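Local coordinates for hypothetical protein TM1553 (Thermotoga maritima, PDB 1VRM) that probably acts as an ApbE-family flavin transferase, moving FMN from FAD onto target proteins, at residues A[101-106]-A[278-283]; A[209-214]-A[264-269]; A[245-250]-A[256-261]; A[291-296]-A[304-309]. One frame throughout, in Å; residues are numbered along the deposited sequence.

Contact 1: residues A[101-106]-A[278-283]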
# COMPACT_ATOMS: atom_id res chain seq x y z
N GLY A 101 -5.47 6.56 -12.98
CA GLY A 101 -4.96 7.53 -12.02
C GLY A 101 -5.60 7.54 -10.66
O GLY A 101 -5.27 8.40 -9.84
N ALA A 102 -6.53 6.63 -10.39
CA ALA A 102 -7.11 6.54 -9.03
C ALA A 102 -6.05 6.18 -7.98
O ALA A 102 -5.99 6.79 -6.89
CB ALA A 102 -8.27 5.57 -9.00
N PHE A 103 -5.22 5.19 -8.30
CA PHE A 103 -3.91 5.04 -7.66
C PHE A 103 -2.94 5.86 -8.51
O PHE A 103 -2.90 5.68 -9.73
CB PHE A 103 -3.47 3.57 -7.62
CG PHE A 103 -2.06 3.39 -7.15
CD1 PHE A 103 -1.76 3.30 -5.81
CD2 PHE A 103 -1.03 3.34 -8.07
CE1 PHE A 103 -0.43 3.12 -5.41
CE2 PHE A 103 0.32 3.17 -7.66
CZ PHE A 103 0.60 3.11 -6.34
N ASP A 104 -2.19 6.75 -7.89
CA ASP A 104 -1.19 7.50 -8.62
C ASP A 104 -0.01 7.79 -7.71
O ASP A 104 -0.20 8.49 -6.73
CB ASP A 104 -1.81 8.78 -9.13
CG ASP A 104 -0.94 9.49 -10.16
OD1 ASP A 104 0.28 9.39 -10.01
OD2 ASP A 104 -1.46 10.13 -11.14
N PRO A 105 1.18 7.28 -8.06
CA PRO A 105 2.35 7.48 -7.21
C PRO A 105 2.90 8.90 -7.32
O PRO A 105 3.89 9.19 -6.69
CB PRO A 105 3.33 6.45 -7.74
CG PRO A 105 3.05 6.37 -9.15
CD PRO A 105 1.54 6.51 -9.26
N THR A 106 2.29 9.79 -8.09
CA THR A 106 2.75 11.17 -8.12
C THR A 106 1.90 12.14 -7.28
O THR A 106 1.84 13.33 -7.55
CB THR A 106 2.85 11.69 -9.56
OG1 THR A 106 1.53 11.71 -10.12
CG2 THR A 106 3.78 10.79 -10.40
N LEU A 278 -4.32 -1.69 -5.32
CA LEU A 278 -5.72 -1.66 -5.66
C LEU A 278 -6.62 -1.32 -4.47
O LEU A 278 -7.70 -0.78 -4.67
CB LEU A 278 -6.14 -2.95 -6.35
CG LEU A 278 -5.47 -3.19 -7.71
CD1 LEU A 278 -6.04 -4.43 -8.38
CD2 LEU A 278 -5.61 -2.02 -8.64
N SER A 279 -6.13 -1.48 -3.25
CA SER A 279 -6.97 -1.09 -2.11
C SER A 279 -7.02 0.45 -2.08
O SER A 279 -8.05 1.02 -1.79
CB SER A 279 -6.49 -1.67 -0.79
OG SER A 279 -5.25 -1.13 -0.40
N THR A 280 -5.89 1.10 -2.43
CA THR A 280 -5.85 2.55 -2.52
C THR A 280 -6.78 3.02 -3.63
O THR A 280 -7.59 3.91 -3.45
CB THR A 280 -4.38 3.00 -2.76
OG1 THR A 280 -3.58 2.58 -1.63
CG2 THR A 280 -4.27 4.50 -2.96
N ALA A 281 -6.63 2.43 -4.82
CA ALA A 281 -7.47 2.84 -5.94
C ALA A 281 -8.96 2.63 -5.64
O ALA A 281 -9.80 3.46 -5.95
CB ALA A 281 -7.12 2.03 -7.19
N GLY A 282 -9.28 1.48 -5.06
CA GLY A 282 -10.69 1.18 -4.73
C GLY A 282 -11.25 2.16 -3.72
O GLY A 282 -12.43 2.56 -3.80
N PHE A 283 -10.45 2.55 -2.75
CA PHE A 283 -10.86 3.55 -1.76
C PHE A 283 -11.27 4.86 -2.47
O PHE A 283 -12.30 5.43 -2.21
CB PHE A 283 -9.75 3.83 -0.79
CG PHE A 283 -10.17 4.69 0.38
CD1 PHE A 283 -10.22 6.08 0.23
CD2 PHE A 283 -10.51 4.14 1.60
CE1 PHE A 283 -10.58 6.90 1.29
CE2 PHE A 283 -10.90 4.95 2.66
CZ PHE A 283 -10.92 6.33 2.50
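Phe103 and Ala281 bring a loop and a helix within 4.5 Å of each other, CA to CA. Ala281 CB lies 4.0 Å from Phe103 CB and about as far from Phe103 N, whose own hydrogen bond goes to Thr99 OG1. Ala102 extends the same seam: its CB sits 4.1 Å from Ala281 CB and also rests against the carbonyl oxygen of that residue. The Phe103 ring, its CG anti to the backbone N (chi1 171°), turns an edge to Thr280, with CD1 4.0 Å from Thr280 CG2 near the plane of the ring. No hydrogen bond crosses, and the fit is van der Waals contact, mostly of methyl groups, the Phe103 CB and one ring edge.

Beyond Phe103 the loop forms an Asx turn. Asp104 OD1 accepts from Thr106 N at 2.8 Å and from Thr106 OG1, both coming from one face of the carboxylate, while OD2 takes the backbone N of Tyr140. An unidentified ligand, probably from the crystallisation liquor, hydrogen-bonds to Ala102 O, Asp104 N, Ser279 OG and Thr280 OG1, and may mark a pocket between loop and helix. Around it, Phe95 of helix 83-98 touches the Phe103 side chain, and helix 272-296 packs on strand 262-269 through Ser279 and Phe283.

Contact 2: residues A[209-214]-A[264-269]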
# COMPACT_ATOMS: atom_id res chain seq x y z
N ILE A 209 -8.11 -14.38 9.34
CA ILE A 209 -7.77 -12.97 9.35
C ILE A 209 -9.05 -12.17 9.60
O ILE A 209 -10.05 -12.34 8.90
CB ILE A 209 -7.09 -12.53 8.06
CG1 ILE A 209 -5.80 -13.34 7.86
CG2 ILE A 209 -6.81 -11.04 8.08
CD1 ILE A 209 -5.22 -13.29 6.49
N GLY A 210 -8.99 -11.32 10.60
CA GLY A 210 -10.12 -10.46 10.96
C GLY A 210 -10.09 -9.14 10.19
O GLY A 210 -9.06 -8.50 10.12
N VAL A 211 -11.20 -8.75 9.57
CA VAL A 211 -11.34 -7.47 8.90
C VAL A 211 -11.83 -6.51 9.99
O VAL A 211 -12.84 -6.76 10.61
CB VAL A 211 -12.37 -7.51 7.75
CG1 VAL A 211 -12.51 -6.14 7.12
CG2 VAL A 211 -12.01 -8.63 6.71
N LYS A 212 -11.06 -5.45 10.24
CA LYS A 212 -11.37 -4.57 11.37
C LYS A 212 -12.49 -3.59 11.02
O LYS A 212 -12.63 -3.13 9.89
CB LYS A 212 -10.12 -3.81 11.83
CG LYS A 212 -9.63 -2.76 10.87
N ASP A 213 -13.31 -3.30 12.02
CA ASP A 213 -14.28 -2.22 11.94
C ASP A 213 -13.55 -0.89 11.86
O ASP A 213 -12.72 -0.59 12.69
CB ASP A 213 -15.18 -2.31 13.17
CG ASP A 213 -16.30 -1.32 13.17
OD1 ASP A 213 -16.39 -0.45 12.28
OD2 ASP A 213 -17.15 -1.43 14.11
N PRO A 214 -13.78 -0.11 10.80
CA PRO A 214 -13.10 1.21 10.76
C PRO A 214 -13.59 2.19 11.84
O PRO A 214 -12.99 3.25 12.04
CB PRO A 214 -13.45 1.75 9.38
CG PRO A 214 -14.48 0.90 8.81
CD PRO A 214 -14.58 -0.38 9.58
N SER A 264 -13.40 2.18 4.63
CA SER A 264 -12.30 1.25 4.29
C SER A 264 -12.58 0.39 3.09
O SER A 264 -13.73 0.19 2.70
CB SER A 264 -11.94 0.37 5.47
OG SER A 264 -12.98 -0.52 5.79
N VAL A 265 -11.50 -0.08 2.47
CA VAL A 265 -11.62 -1.05 1.38
C VAL A 265 -10.56 -2.11 1.65
O VAL A 265 -9.40 -1.77 1.89
CB VAL A 265 -11.32 -0.43 0.01
CG1 VAL A 265 -11.22 -1.51 -1.08
CG2 VAL A 265 -12.35 0.65 -0.38
N THR A 266 -10.98 -3.38 1.61
CA THR A 266 -10.14 -4.54 1.88
C THR A 266 -10.12 -5.38 0.61
O THR A 266 -11.20 -5.66 0.04
CB THR A 266 -10.71 -5.42 3.04
OG1 THR A 266 -10.78 -4.64 4.27
CG2 THR A 266 -9.90 -6.64 3.21
N ILE A 267 -8.92 -5.71 0.15
CA ILE A 267 -8.74 -6.47 -1.07
C ILE A 267 -7.96 -7.74 -0.79
O ILE A 267 -6.90 -7.69 -0.19
CB ILE A 267 -7.87 -5.68 -2.06
CG1 ILE A 267 -8.50 -4.33 -2.39
CG2 ILE A 267 -7.53 -6.42 -3.30
CD1 ILE A 267 -9.73 -4.40 -3.06
N ILE A 268 -8.53 -8.84 -1.25
CA ILE A 268 -7.82 -10.12 -1.32
C ILE A 268 -7.30 -10.29 -2.74
O ILE A 268 -8.04 -10.14 -3.72
CB ILE A 268 -8.75 -11.29 -0.99
CG1 ILE A 268 -9.32 -11.15 0.42
CG2 ILE A 268 -8.01 -12.61 -1.26
CD1 ILE A 268 -10.48 -12.10 0.70
N ALA A 269 -6.01 -10.60 -2.87
CA ALA A 269 -5.38 -10.77 -4.17
C ALA A 269 -4.27 -11.82 -4.11
O ALA A 269 -3.91 -12.32 -3.04
CB ALA A 269 -4.85 -9.47 -4.73
O HOH W 1 -11.31 -1.75 7.94
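Val211 and Thr266 make one of two direct van der Waals touches here. Val211 CG1, placed anti to its own backbone N (chi1 178°), comes to 3.7 Å from Thr266 OG1, the two side chains running at a slant to each other. That hydroxyl has its polar partner on the adjacent strand 229-234, Thr232 OG1, so the valine methyl lies beside a hydroxyl already bonded to Thr232. The second touch is Pro214 CG on Ser264 OG, also 3.7 Å, with the pyrrolidine ring also touching Val307 and Tyr236.

Such packing is that of a hairpin laid on a larger sheet. Strand 207-212 pairs with 219-225 in a two-stranded antiparallel unit, whereas 262-269 runs inside the eight-stranded antiparallel sheet; residues alternate along it, so Ser264 and Thr266 meet the hairpin and the residues that follow its first strand, while Val265 and Ile267 pack on helix 272-296.

Polar contact is indirect. No hydrogen bond joins the two segments directly; one water bridges them, donating to Lys212 O at 2.7 Å and hydrogen-bonded to Ser264 OG at 3.0 Å.

Contact 3: residues A[245-250]-A[256-261]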
# COMPACT_ATOMS: atom_id res chain seq x y z
N VAL A 245 -13.29 18.13 11.50
CA VAL A 245 -13.25 17.42 10.23
C VAL A 245 -11.95 16.62 10.12
O VAL A 245 -10.88 17.10 10.49
CB VAL A 245 -13.29 18.37 9.05
CG1 VAL A 245 -13.31 17.58 7.74
CG2 VAL A 245 -14.50 19.24 9.14
N ARG A 246 -12.10 15.39 9.60
CA ARG A 246 -10.96 14.51 9.43
C ARG A 246 -10.33 14.69 8.05
O ARG A 246 -11.06 14.70 7.05
CB ARG A 246 -11.43 13.06 9.53
CG ARG A 246 -10.33 12.06 9.43
CD ARG A 246 -10.81 10.64 9.58
NE ARG A 246 -11.35 10.45 10.95
CZ ARG A 246 -11.40 9.33 11.63
NH1 ARG A 246 -10.92 8.19 11.13
NH2 ARG A 246 -11.90 9.36 12.85
N TYR A 247 -9.01 14.81 8.01
CA TYR A 247 -8.25 14.87 6.76
C TYR A 247 -7.29 13.70 6.83
O TYR A 247 -6.39 13.65 7.64
CB TYR A 247 -7.54 16.22 6.64
CG TYR A 247 -8.54 17.32 6.66
CD1 TYR A 247 -9.18 17.73 5.50
CD2 TYR A 247 -8.83 17.98 7.85
CE1 TYR A 247 -10.10 18.72 5.49
CE2 TYR A 247 -9.79 19.00 7.85
CZ TYR A 247 -10.41 19.36 6.67
OH TYR A 247 -11.37 20.36 6.61
N HIS A 248 -7.51 12.75 5.95
CA HIS A 248 -6.69 11.53 5.91
C HIS A 248 -5.83 11.54 4.62
O HIS A 248 -6.03 12.38 3.72
CB HIS A 248 -7.59 10.31 5.96
CG HIS A 248 -8.50 10.20 4.80
ND1 HIS A 248 -8.07 9.75 3.56
CD2 HIS A 248 -9.82 10.49 4.67
CE1 HIS A 248 -9.10 9.79 2.73
NE2 HIS A 248 -10.17 10.21 3.38
N HIS A 249 -4.87 10.62 4.58
CA HIS A 249 -3.78 10.66 3.60
C HIS A 249 -4.13 10.07 2.24
O HIS A 249 -3.31 10.11 1.32
CB HIS A 249 -2.55 9.94 4.16
CG HIS A 249 -2.62 8.46 3.98
ND1 HIS A 249 -3.54 7.67 4.64
CD2 HIS A 249 -1.93 7.64 3.16
CE1 HIS A 249 -3.37 6.41 4.27
NE2 HIS A 249 -2.41 6.36 3.37
N ILE A 250 -5.32 9.51 2.12
CA ILE A 250 -5.72 8.89 0.83
C ILE A 250 -6.39 9.95 -0.02
O ILE A 250 -7.61 10.13 -0.08
CB ILE A 250 -6.61 7.66 0.97
CG1 ILE A 250 -6.01 6.68 1.98
CG2 ILE A 250 -6.77 6.97 -0.41
CD1 ILE A 250 -6.93 5.54 2.35
N GLY A 256 -7.21 16.45 -5.44
CA GLY A 256 -6.25 16.93 -4.45
C GLY A 256 -6.74 16.99 -3.01
O GLY A 256 -6.02 17.48 -2.15
N TYR A 257 -7.94 16.46 -2.74
CA TYR A 257 -8.50 16.41 -1.40
C TYR A 257 -8.61 14.92 -0.97
O TYR A 257 -8.64 14.02 -1.84
CB TYR A 257 -9.88 17.08 -1.34
CG TYR A 257 -9.87 18.58 -1.42
CD1 TYR A 257 -9.92 19.23 -2.64
CD2 TYR A 257 -9.78 19.32 -0.25
CE1 TYR A 257 -9.91 20.65 -2.70
CE2 TYR A 257 -9.76 20.73 -0.29
CZ TYR A 257 -9.83 21.37 -1.52
OH TYR A 257 -9.80 22.78 -1.53
N PRO A 258 -8.68 14.65 0.34
CA PRO A 258 -8.95 13.31 0.83
C PRO A 258 -10.16 12.76 0.15
O PRO A 258 -11.18 13.43 -0.02
CB PRO A 258 -9.17 13.52 2.34
CG PRO A 258 -8.35 14.70 2.66
CD PRO A 258 -8.55 15.60 1.46
N ALA A 259 -10.06 11.52 -0.29
CA ALA A 259 -11.21 10.88 -0.93
C ALA A 259 -12.31 10.65 0.14
O ALA A 259 -11.98 10.25 1.25
CB ALA A 259 -10.77 9.56 -1.52
N ARG A 260 -13.57 10.92 -0.21
CA ARG A 260 -14.68 10.89 0.72
C ARG A 260 -15.70 9.79 0.44
O ARG A 260 -15.63 9.15 -0.63
CB ARG A 260 -15.39 12.25 0.73
CG ARG A 260 -14.44 13.45 1.06
CD ARG A 260 -13.81 13.28 2.41
NE ARG A 260 -13.13 14.48 2.89
CZ ARG A 260 -12.51 14.54 4.07
NH1 ARG A 260 -12.48 13.48 4.85
NH2 ARG A 260 -11.89 15.65 4.44
N GLY A 261 -16.58 9.50 1.39
CA GLY A 261 -17.66 8.57 1.13
C GLY A 261 -17.36 7.13 1.50
O GLY A 261 -18.26 6.28 1.46
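The His248 ring lies against Pro258, and following it outward shows how one imidazole bonds both within its own segment and across to the loop 256-261. From CB, chi1 of 63° sets CG between the backbone N and the carbonyl carbon, which brings the ring round toward that loop. One face receives Pro258 CB in a CH-pi contact, 3.7 Å from the ring centroid. ND1 is the acceptor for Ile250 N, a bond within the same segment close to the ring plane. CD2, on the other branch, passes 4.0 Å from Arg260 NH1; CE1, between the two nitrogens, lies near Ala259 O. At the tip, NE2 donates to Ala259 O at 2.8 Å, in the plane of the ring. With both nitrogens engaged, the ring's rotation is fixed.

Alongside, Ala259 N makes a nearly straight bond to Ile250 O (2.8 Å, 177°). Arg260 curls back, bent at chi2, and its NH1 and NH2 both grip Arg246 O at 2.9 Å, an end-on fork on one oxygen lying in the guanidinium plane. Pro258 CB covers a face of that guanidinium as well. His248 N, by contrast, is buried without a partner.

The result is a loop lying against strand 245-248 and the residues after it, just before strand 262-269, with Phe283 of helix 272-296 against His248, Ile250 and Ala259, and helix 128-135 beside Tyr257.

Contact 4: residues A[291-296]-A[304-309]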
# COMPACT_ATOMS: atom_id res chain seq x y z
N ARG A 291 -20.94 0.50 -6.63
CA ARG A 291 -21.44 -0.71 -7.29
C ARG A 291 -20.54 -1.12 -8.44
O ARG A 291 -20.32 -2.32 -8.65
CB ARG A 291 -22.88 -0.47 -7.82
CG ARG A 291 -23.92 -0.34 -6.76
CD ARG A 291 -25.27 0.03 -7.33
NE ARG A 291 -26.28 0.13 -6.27
CZ ARG A 291 -26.39 1.17 -5.44
NH1 ARG A 291 -25.60 2.24 -5.54
NH2 ARG A 291 -27.34 1.16 -4.52
N LYS A 292 -20.04 -0.15 -9.20
CA LYS A 292 -19.16 -0.42 -10.29
C LYS A 292 -17.82 -0.92 -9.83
O LYS A 292 -17.20 -1.77 -10.47
CB LYS A 292 -19.05 0.79 -11.20
CG LYS A 292 -18.52 0.48 -12.54
CD LYS A 292 -18.77 1.63 -13.50
CE LYS A 292 -18.20 1.32 -14.86
NZ LYS A 292 -19.09 0.37 -15.57
N VAL A 293 -17.34 -0.38 -8.72
CA VAL A 293 -16.09 -0.87 -8.09
C VAL A 293 -16.25 -2.34 -7.67
O VAL A 293 -15.41 -3.19 -7.98
CB VAL A 293 -15.66 0.04 -6.91
CG1 VAL A 293 -14.45 -0.54 -6.17
CG2 VAL A 293 -15.37 1.42 -7.46
N VAL A 294 -17.34 -2.67 -6.99
CA VAL A 294 -17.55 -4.03 -6.54
C VAL A 294 -17.64 -4.99 -7.72
O VAL A 294 -17.15 -6.13 -7.68
CB VAL A 294 -18.79 -4.13 -5.65
CG1 VAL A 294 -19.16 -5.58 -5.36
CG2 VAL A 294 -18.57 -3.36 -4.35
N LEU A 295 -18.26 -4.51 -8.81
CA LEU A 295 -18.36 -5.31 -10.04
C LEU A 295 -17.00 -5.49 -10.75
O LEU A 295 -16.64 -6.59 -11.12
CB LEU A 295 -19.33 -4.65 -10.97
CG LEU A 295 -19.55 -5.33 -12.31
CD1 LEU A 295 -20.15 -6.70 -12.09
CD2 LEU A 295 -20.43 -4.47 -13.20
N ASP A 296 -16.28 -4.40 -10.95
CA ASP A 296 -15.11 -4.39 -11.83
C ASP A 296 -13.83 -4.88 -11.15
O ASP A 296 -12.98 -5.50 -11.83
CB ASP A 296 -14.88 -2.99 -12.34
CG ASP A 296 -15.92 -2.54 -13.34
OD1 ASP A 296 -16.72 -3.40 -13.82
OD2 ASP A 296 -15.91 -1.33 -13.70
N LEU A 304 -13.06 -8.00 -3.12
CA LEU A 304 -13.12 -6.90 -2.17
C LEU A 304 -14.32 -6.77 -1.27
O LEU A 304 -15.42 -7.27 -1.56
CB LEU A 304 -12.92 -5.60 -2.86
CG LEU A 304 -14.05 -5.01 -3.65
CD1 LEU A 304 -13.66 -3.62 -4.13
CD2 LEU A 304 -14.44 -5.91 -4.83
N LEU A 305 -14.08 -6.06 -0.18
CA LEU A 305 -15.11 -5.68 0.77
C LEU A 305 -14.93 -4.19 1.03
O LEU A 305 -13.82 -3.76 1.38
CB LEU A 305 -14.94 -6.43 2.08
CG LEU A 305 -15.92 -6.12 3.22
CD1 LEU A 305 -16.00 -7.24 4.18
CD2 LEU A 305 -15.49 -4.88 3.98
N ILE A 306 -15.99 -3.41 0.88
CA ILE A 306 -15.97 -1.97 1.11
C ILE A 306 -16.86 -1.65 2.31
O ILE A 306 -17.97 -2.13 2.40
CB ILE A 306 -16.55 -1.20 -0.11
CG1 ILE A 306 -15.79 -1.53 -1.38
CG2 ILE A 306 -16.56 0.29 0.17
CD1 ILE A 306 -16.43 -1.07 -2.61
N VAL A 307 -16.37 -0.82 3.23
CA VAL A 307 -17.20 -0.26 4.27
C VAL A 307 -17.43 1.19 3.88
O VAL A 307 -16.49 2.00 3.87
CB VAL A 307 -16.54 -0.30 5.64
CG1 VAL A 307 -17.52 0.31 6.70
CG2 VAL A 307 -16.11 -1.72 6.01
N LEU A 308 -18.65 1.50 3.50
CA LEU A 308 -19.00 2.83 3.07
C LEU A 308 -19.13 3.75 4.30
O LEU A 308 -19.28 3.28 5.41
CB LEU A 308 -20.31 2.80 2.32
CG LEU A 308 -20.28 1.99 1.04
CD1 LEU A 308 -21.72 1.78 0.59
CD2 LEU A 308 -19.40 2.70 0.01
N GLU A 309 -18.98 5.05 4.07
CA GLU A 309 -19.24 6.02 5.12
C GLU A 309 -20.61 5.75 5.71
O GLU A 309 -21.58 5.64 4.98
CB GLU A 309 -19.16 7.42 4.57
CG GLU A 309 -19.47 8.51 5.57
CD GLU A 309 -19.29 9.86 4.93
OE1 GLU A 309 -19.66 10.02 3.74
OE2 GLU A 309 -18.78 10.77 5.64
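Val293 is the first residue of the segment 291-296 to meet the strand, and it does so with one branch. Its CG1 reaches Leu304 CD1 at 3.8 Å and Ile306 CD1 at 4.1 Å, the valine standing roughly at right angles to both. Val294 follows a step around the helix and uses CG2, anti to the carbonyl carbon, which closes to 3.6 Å on Ile306 CD1. The Ile306 tip is therefore met by methyls of two successive valines. Leu304 instead divides its branches, CD1 going to Val293 while CD2 comes within 3.9 Å of the backbone oxygen of Val294. Its first torsion of 77° puts CG between the backbone N and the carbonyl carbon, sending both methyls toward the helix. Further along, Leu295 and Asp296 continue the helix through backbone bonds to Arg291 O and Lys292 O, although the turn is kinked at its start, where Lys292 N bonds to Asp289 OD1 instead.

No hydrogen bond crosses in this example of a helix lying over a strand, their local axes 9.1 Å apart and nearly antiparallel at 164°. Helix 272-296 packs on strand 303-308 here, Ile306 also touching Ala286 of that helix, while the strand pairs antiparallel with 262-269 on one edge and with 313-315, the sheet's last strand, on the other.

Overall arrangement
Helix 272-296 ties the four contacts together. It supplies a segment to contacts 1 and 4, whose centres lie 14 Å apart, and it touches the others through Phe283: CA meets Val265 CG2 of contact 2 at 3.5 Å, and CE1 meets His248 CE1 of contact 3 at 3.6 Å. Contacts 2 and 4 both reach one sheet through neighbouring strands, joined by probable hydrogen bonds such as Ser264 O to Val307 N, 2.9 Å; Gly261 O to Glu309 N links contact 3 to contact 4 likewise. Unidentified ligand atoms come about 3 Å from the Thr280 side chain in contact 1 and about 4 Å from that of Ile250 in contact 3.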